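Local structure of carbon monoxide dehydrogenase (6T7J) at the interface of chains A and B. The protein catalyses the reversible oxidation of carbon monoxide to carbon dioxide, passing the electrons through iron-sulfur clusters, and was captured here in a nickel-free, as-isolated form. Residues are numbered along the deposited sequence; one frame, centred on the assembly and turned at random. Chains: chain A/B, Carbon monoxide dehydrogenase.

Contact 1: the interface of chains A and B. Residues chain A 60-64, 72, 74-76; chain B 35, 38-39, 42, 45, 454-455.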
# COMPACT_ATOMS: atom_id res chain seq x y z
N MET A 60 2.88 16.32 8.72
CA MET A 60 2.53 17.05 9.93
C MET A 60 2.73 16.22 11.19
O MET A 60 2.69 16.77 12.29
CB MET A 60 1.09 17.54 9.86
CG MET A 60 0.72 18.24 8.56
SD MET A 60 -0.82 19.15 8.70
CE MET A 60 -2.00 17.82 8.88
N GLY A 61 2.93 14.91 11.04
CA GLY A 61 3.24 14.06 12.15
C GLY A 61 4.73 13.99 12.41
O GLY A 61 5.50 14.83 11.93
N PRO A 62 5.19 12.97 13.16
CA PRO A 62 4.39 11.88 13.74
C PRO A 62 3.47 12.36 14.85
O PRO A 62 3.81 13.31 15.56
CB PRO A 62 5.45 10.92 14.30
CG PRO A 62 6.77 11.39 13.74
CD PRO A 62 6.61 12.85 13.52
N CYS A 63 2.30 11.74 14.99
CA CYS A 63 1.34 12.10 16.02
C CYS A 63 1.08 10.91 16.93
O CYS A 63 0.88 9.79 16.45
CB CYS A 63 0.01 12.58 15.43
SG CYS A 63 -0.07 14.25 14.76
N ARG A 64 1.05 11.18 18.23
CA ARG A 64 0.73 10.22 19.27
C ARG A 64 -0.63 10.55 19.87
O ARG A 64 -0.94 11.71 20.11
CB ARG A 64 1.76 10.26 20.40
CG ARG A 64 3.11 9.67 20.12
CD ARG A 64 4.12 10.43 20.96
NE ARG A 64 5.36 9.69 21.18
CZ ARG A 64 6.43 10.20 21.77
NH1 ARG A 64 6.41 11.46 22.20
NH2 ARG A 64 7.52 9.47 21.94
N PRO A 72 -2.22 14.54 24.40
CA PRO A 72 -3.07 14.82 23.24
C PRO A 72 -4.01 13.67 22.92
O PRO A 72 -3.63 12.50 22.96
CB PRO A 72 -2.06 15.04 22.11
CG PRO A 72 -0.87 14.25 22.52
CD PRO A 72 -0.82 14.32 24.03
N LYS A 74 -5.97 13.94 19.95
CA LYS A 74 -6.18 13.99 18.51
C LYS A 74 -4.90 14.42 17.82
O LYS A 74 -4.13 15.22 18.34
CB LYS A 74 -7.33 14.94 18.16
CG LYS A 74 -8.70 14.37 18.45
CD LYS A 74 -9.78 15.41 18.26
CE LYS A 74 -10.99 14.76 17.63
NZ LYS A 74 -11.61 15.74 16.77
N GLY A 75 -4.68 13.87 16.63
CA GLY A 75 -3.53 14.24 15.82
C GLY A 75 -3.69 15.63 15.22
O GLY A 75 -4.70 16.31 15.38
N VAL A 76 -2.64 16.06 14.52
CA VAL A 76 -2.64 17.39 13.91
C VAL A 76 -3.81 17.54 12.95
O VAL A 76 -4.47 18.58 12.90
CB VAL A 76 -1.29 17.66 13.21
CG1 VAL A 76 -1.31 19.01 12.52
CG2 VAL A 76 -0.15 17.61 14.21
N ALA B 35 -5.50 23.17 13.51
CA ALA B 35 -4.34 22.31 13.27
C ALA B 35 -3.10 22.84 13.98
O ALA B 35 -2.25 22.05 14.40
CB ALA B 35 -4.08 22.19 11.77
N ARG B 38 -3.18 21.76 17.75
CA ARG B 38 -2.89 20.34 17.93
C ARG B 38 -1.45 20.02 17.57
O ARG B 38 -0.84 19.14 18.20
CB ARG B 38 -3.87 19.51 17.10
CG ARG B 38 -5.32 19.68 17.56
CD ARG B 38 -6.26 18.73 16.84
NE ARG B 38 -6.32 19.01 15.41
CZ ARG B 38 -7.20 19.84 14.84
NH1 ARG B 38 -8.10 20.47 15.59
NH2 ARG B 38 -7.17 20.03 13.53
N LEU B 39 -0.87 20.72 16.59
CA LEU B 39 0.56 20.61 16.35
C LEU B 39 1.35 20.98 17.60
O LEU B 39 2.31 20.29 17.97
CB LEU B 39 0.98 21.50 15.18
CG LEU B 39 2.49 21.66 15.01
CD1 LEU B 39 3.12 20.33 14.60
CD2 LEU B 39 2.83 22.75 14.01
N GLN B 42 1.29 18.26 20.01
CA GLN B 42 2.12 17.12 19.65
C GLN B 42 3.59 17.30 20.01
O GLN B 42 4.33 16.31 20.04
CB GLN B 42 2.00 16.82 18.15
CG GLN B 42 0.67 16.22 17.74
CD GLN B 42 0.42 14.86 18.35
OE1 GLN B 42 1.36 14.10 18.62
NE2 GLN B 42 -0.85 14.53 18.58
N GLN B 45 7.65 16.30 18.94
CA GLN B 45 7.34 15.12 18.15
C GLN B 45 8.52 14.16 18.14
O GLN B 45 9.68 14.57 18.22
CB GLN B 45 6.96 15.52 16.73
CG GLN B 45 5.57 16.13 16.63
CD GLN B 45 5.25 16.67 15.25
OE1 GLN B 45 6.15 17.09 14.51
NE2 GLN B 45 3.98 16.65 14.88
N PRO B 454 1.74 23.23 8.99
CA PRO B 454 1.88 24.22 10.08
C PRO B 454 3.25 24.23 10.73
O PRO B 454 3.49 25.06 11.61
CB PRO B 454 0.79 23.80 11.07
CG PRO B 454 0.55 22.35 10.79
CD PRO B 454 0.78 22.17 9.32
N LYS B 455 4.16 23.33 10.35
CA LYS B 455 5.53 23.39 10.85
C LYS B 455 6.28 24.58 10.27
O LYS B 455 7.21 25.09 10.90
CB LYS B 455 6.27 22.09 10.55
CG LYS B 455 5.68 20.88 11.25
CD LYS B 455 6.40 19.61 10.86
CE LYS B 455 5.87 18.42 11.64
NZ LYS B 455 6.89 17.35 11.79

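Contact 2: the interface of chains A and B. Residues chain A 49, 54-56, 88; chain B 49, 54-56, 88.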
# COMPACT_ATOMS: atom_id res chain seq x y z
N GLY A 49 3.34 2.95 19.60
CA GLY A 49 3.34 2.06 18.45
C GLY A 49 2.79 0.69 18.77
O GLY A 49 2.13 0.07 17.92
N CYS A 54 -0.15 5.66 17.05
CA CYS A 54 0.84 6.60 16.53
C CYS A 54 0.84 6.52 15.02
O CYS A 54 0.98 5.44 14.45
CB CYS A 54 2.23 6.31 17.09
SG CYS A 54 3.57 7.06 16.13
N CYS A 55 0.69 7.67 14.37
CA CYS A 55 0.49 7.74 12.93
C CYS A 55 1.57 8.59 12.27
O CYS A 55 1.95 9.65 12.80
CB CYS A 55 -0.89 8.30 12.60
SG CYS A 55 -1.21 8.58 10.86
N ARG A 56 2.04 8.15 11.13
CA ARG A 56 3.07 8.82 10.40
C ARG A 56 2.63 8.90 8.97
O ARG A 56 3.42 8.84 8.08
CB ARG A 56 4.35 8.01 10.51
CG ARG A 56 4.86 7.89 11.93
CD ARG A 56 6.20 7.20 11.98
NE ARG A 56 6.23 6.11 11.04
CZ ARG A 56 6.60 4.87 11.33
NH1 ARG A 56 6.97 4.56 12.55
NH2 ARG A 56 6.58 3.95 10.40
N ASN A 88 -3.82 2.08 10.46
CA ASN A 88 -2.59 1.30 10.52
C ASN A 88 -2.87 -0.19 10.30
O ASN A 88 -2.13 -0.87 9.56
CB ASN A 88 -1.89 1.53 11.87
CG ASN A 88 -1.47 2.98 12.06
OD1 ASN A 88 -1.32 3.74 11.10
ND2 ASN A 88 -1.27 3.38 13.32
N GLY B 49 10.64 8.89 14.55
CA GLY B 49 9.71 8.99 13.44
C GLY B 49 10.02 10.16 12.52
O GLY B 49 9.83 10.06 11.31
N CYS B 54 12.20 4.54 12.38
CA CYS B 54 11.35 3.71 13.23
C CYS B 54 10.37 2.96 12.35
O CYS B 54 9.66 3.57 11.54
CB CYS B 54 10.60 4.56 14.27
SG CYS B 54 9.17 3.72 14.99
N CYS B 55 10.31 1.64 12.52
CA CYS B 55 9.56 0.77 11.63
C CYS B 55 8.54 -0.04 12.41
O CYS B 55 8.82 -0.53 13.51
CB CYS B 55 10.50 -0.17 10.87
SG CYS B 55 9.69 -1.41 9.86
N ARG B 56 7.37 -0.19 11.84
CA ARG B 56 6.29 -0.90 12.45
C ARG B 56 5.72 -1.83 11.42
O ARG B 56 4.56 -2.09 11.40
CB ARG B 56 5.23 0.10 12.90
CG ARG B 56 5.72 1.08 13.94
CD ARG B 56 4.62 1.96 14.44
NE ARG B 56 3.76 2.34 13.35
CZ ARG B 56 3.40 3.59 13.08
NH1 ARG B 56 3.83 4.58 13.82
NH2 ARG B 56 2.62 3.83 12.06
N ASN B 88 9.93 3.10 4.47
CA ASN B 88 8.89 4.04 4.87
C ASN B 88 8.63 5.06 3.77
O ASN B 88 7.46 5.38 3.47
CB ASN B 88 9.28 4.72 6.18
CG ASN B 88 9.42 3.74 7.34
OD1 ASN B 88 8.86 2.65 7.31
ND2 ASN B 88 10.15 4.14 8.37
O HOH W 1 0.90 5.59 10.50
O HOH W 2 7.24 1.30 9.39

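Contact 1: the interface of chains A and B
The primary amide of B:Gln42 reads both backbone groups of A:Arg64. Its OE1 accepts from A:Arg64 N at 3.0 Å. That N-H is nearly straight (163° at H), though the donor sits above the amide carbonyl plane, off the lone pair. Its NE2 donates to A:Arg64 O at 3.2 Å, with that oxygen in the amide plane. A bend at chi2 (-64°) turns the amide toward the A:Arg64 backbone, while B:Gln42 CG lies 3.6 Å from A:Cys63 SG. An alanine in place of B:Gln42 would remove both amide bonds and would probably loosen the register of strand 63-64 against the partner helix.

B:Arg38, bent at chi3 (-64°), presents NE and NH2 side-on to one acceptor, A:Val76 O, which lies near the guanidinium plane, 3.1 Å from NH2. Both nitrogens stand above the carbonyl plane of A:Val76 and not on a lone pair. The valine's CG2, beside its backbone N, meets B:Leu39 CA and B:Gln42 CG. At the other end B:Gln45, extended beyond CG, sends NE2 to A:Met60 O at 2.9 Å along a lone pair of that carbonyl. B:Lys455, also extended, brings NZ to A:Gly61 O at 2.9 Å. A:Met60 SD packs against B:Pro454 CD, the two side chains crossing at about a right angle.

In the second shell, B:Gln45 OE1 takes a bond from B:Lys455 NZ at 2.8 Å, which fixes the amide flip, and A:Val76 N donates to A:Cys63 SG at 3.1 Å, tying the two gripped segments together. In the fold, helix 35-42 of chain B lies against the cysteine-bearing segment of chain A that lines an Fe4S4 site.

Contact 2: the interface of chains A and B
Two arginines of this Ni-type carbon monoxide dehydrogenase, a member of the prismane/CO dehydrogenase family, meet across the two-fold axis. Beside them lie A:Cys54 and B:Cys54, Fe2S2-pocket cysteines of the intersubunit cluster (the D-cluster position of the family), each followed by Cys55 (A:Cys55, B:Cys55) of an Fe4S4 pocket. A:Arg56 and B:Arg56 reach toward each other tip to tip, and their guanidinium planes stack, 23° apart. The overlap is offset toward the rim, with A:Arg56 CZ and B:Arg56 CZ 3.9 Å from each other. In each arginine CG is anti to the carbonyl carbon, and a bend at chi3 (-40°) lays the flat group over its symmetry mate. Facing like charges would be expected to repel, so the surrounding carbonyls and waters probably offset part of that cost.

A carbonyl oxygen contributes from the opposite chain: B:Cys54 O lies 3.0 Å from A:Arg56 NH1, yet the N-H points away, so the pair is a close polar approach without a hydrogen bond. B:Cys54 O is also 3.3 Å from A:Arg56 CZ, and this closeness may provide electrostatic compensation. B:Cys54 SG, anti to its backbone N, lies 3.4 Å from A:Arg56 NH1.

B:Asn88, on helix 81-115, crosses A:Arg56 obliquely, its amide plane turned 39° from the guanidinium; A:Asn88 does the same to B:Arg56. B:Asn88 ND2 donates to B:Cys54 O at 3.3 Å, from well above that carbonyl plane, which probably helps hold that oxygen beside the guanidinium. B:Asn88 OD1 belongs to a water bridge. Water 2 lies at the in-plane edge of the A:Arg56 guanidinium, 2.9 Å from A:Arg56 NH2, and also bonds B:Asn88 OD1 and B:Arg56 N, so that it links the side chain of one arginine to the backbone of the other. Water 1 repeats this with the chains exchanged, joining A:Arg56 N, A:Asn88 OD1 and B:Arg56 NH2.

The C-alpha centres of contact 1 and contact 2 lie about 14 Å apart within the same two-fold interface. They share no residue, but one short stretch of chain A joins them: A:Cys54, A:Cys55 and A:Arg56 belong to contact 2, and A:Met60 to A:Arg64 follow in contact 1. Contact 2 includes both symmetry-related copies of its residues, whereas contact 1 recurs with the chains exchanged. Because this stretch supplies residues of both the Fe2S2 and Fe4S4 pockets, dimer assembly and cluster housing are likely to be structurally coupled, and pairing the subunits probably helps hold the clusters in place for electron transfer.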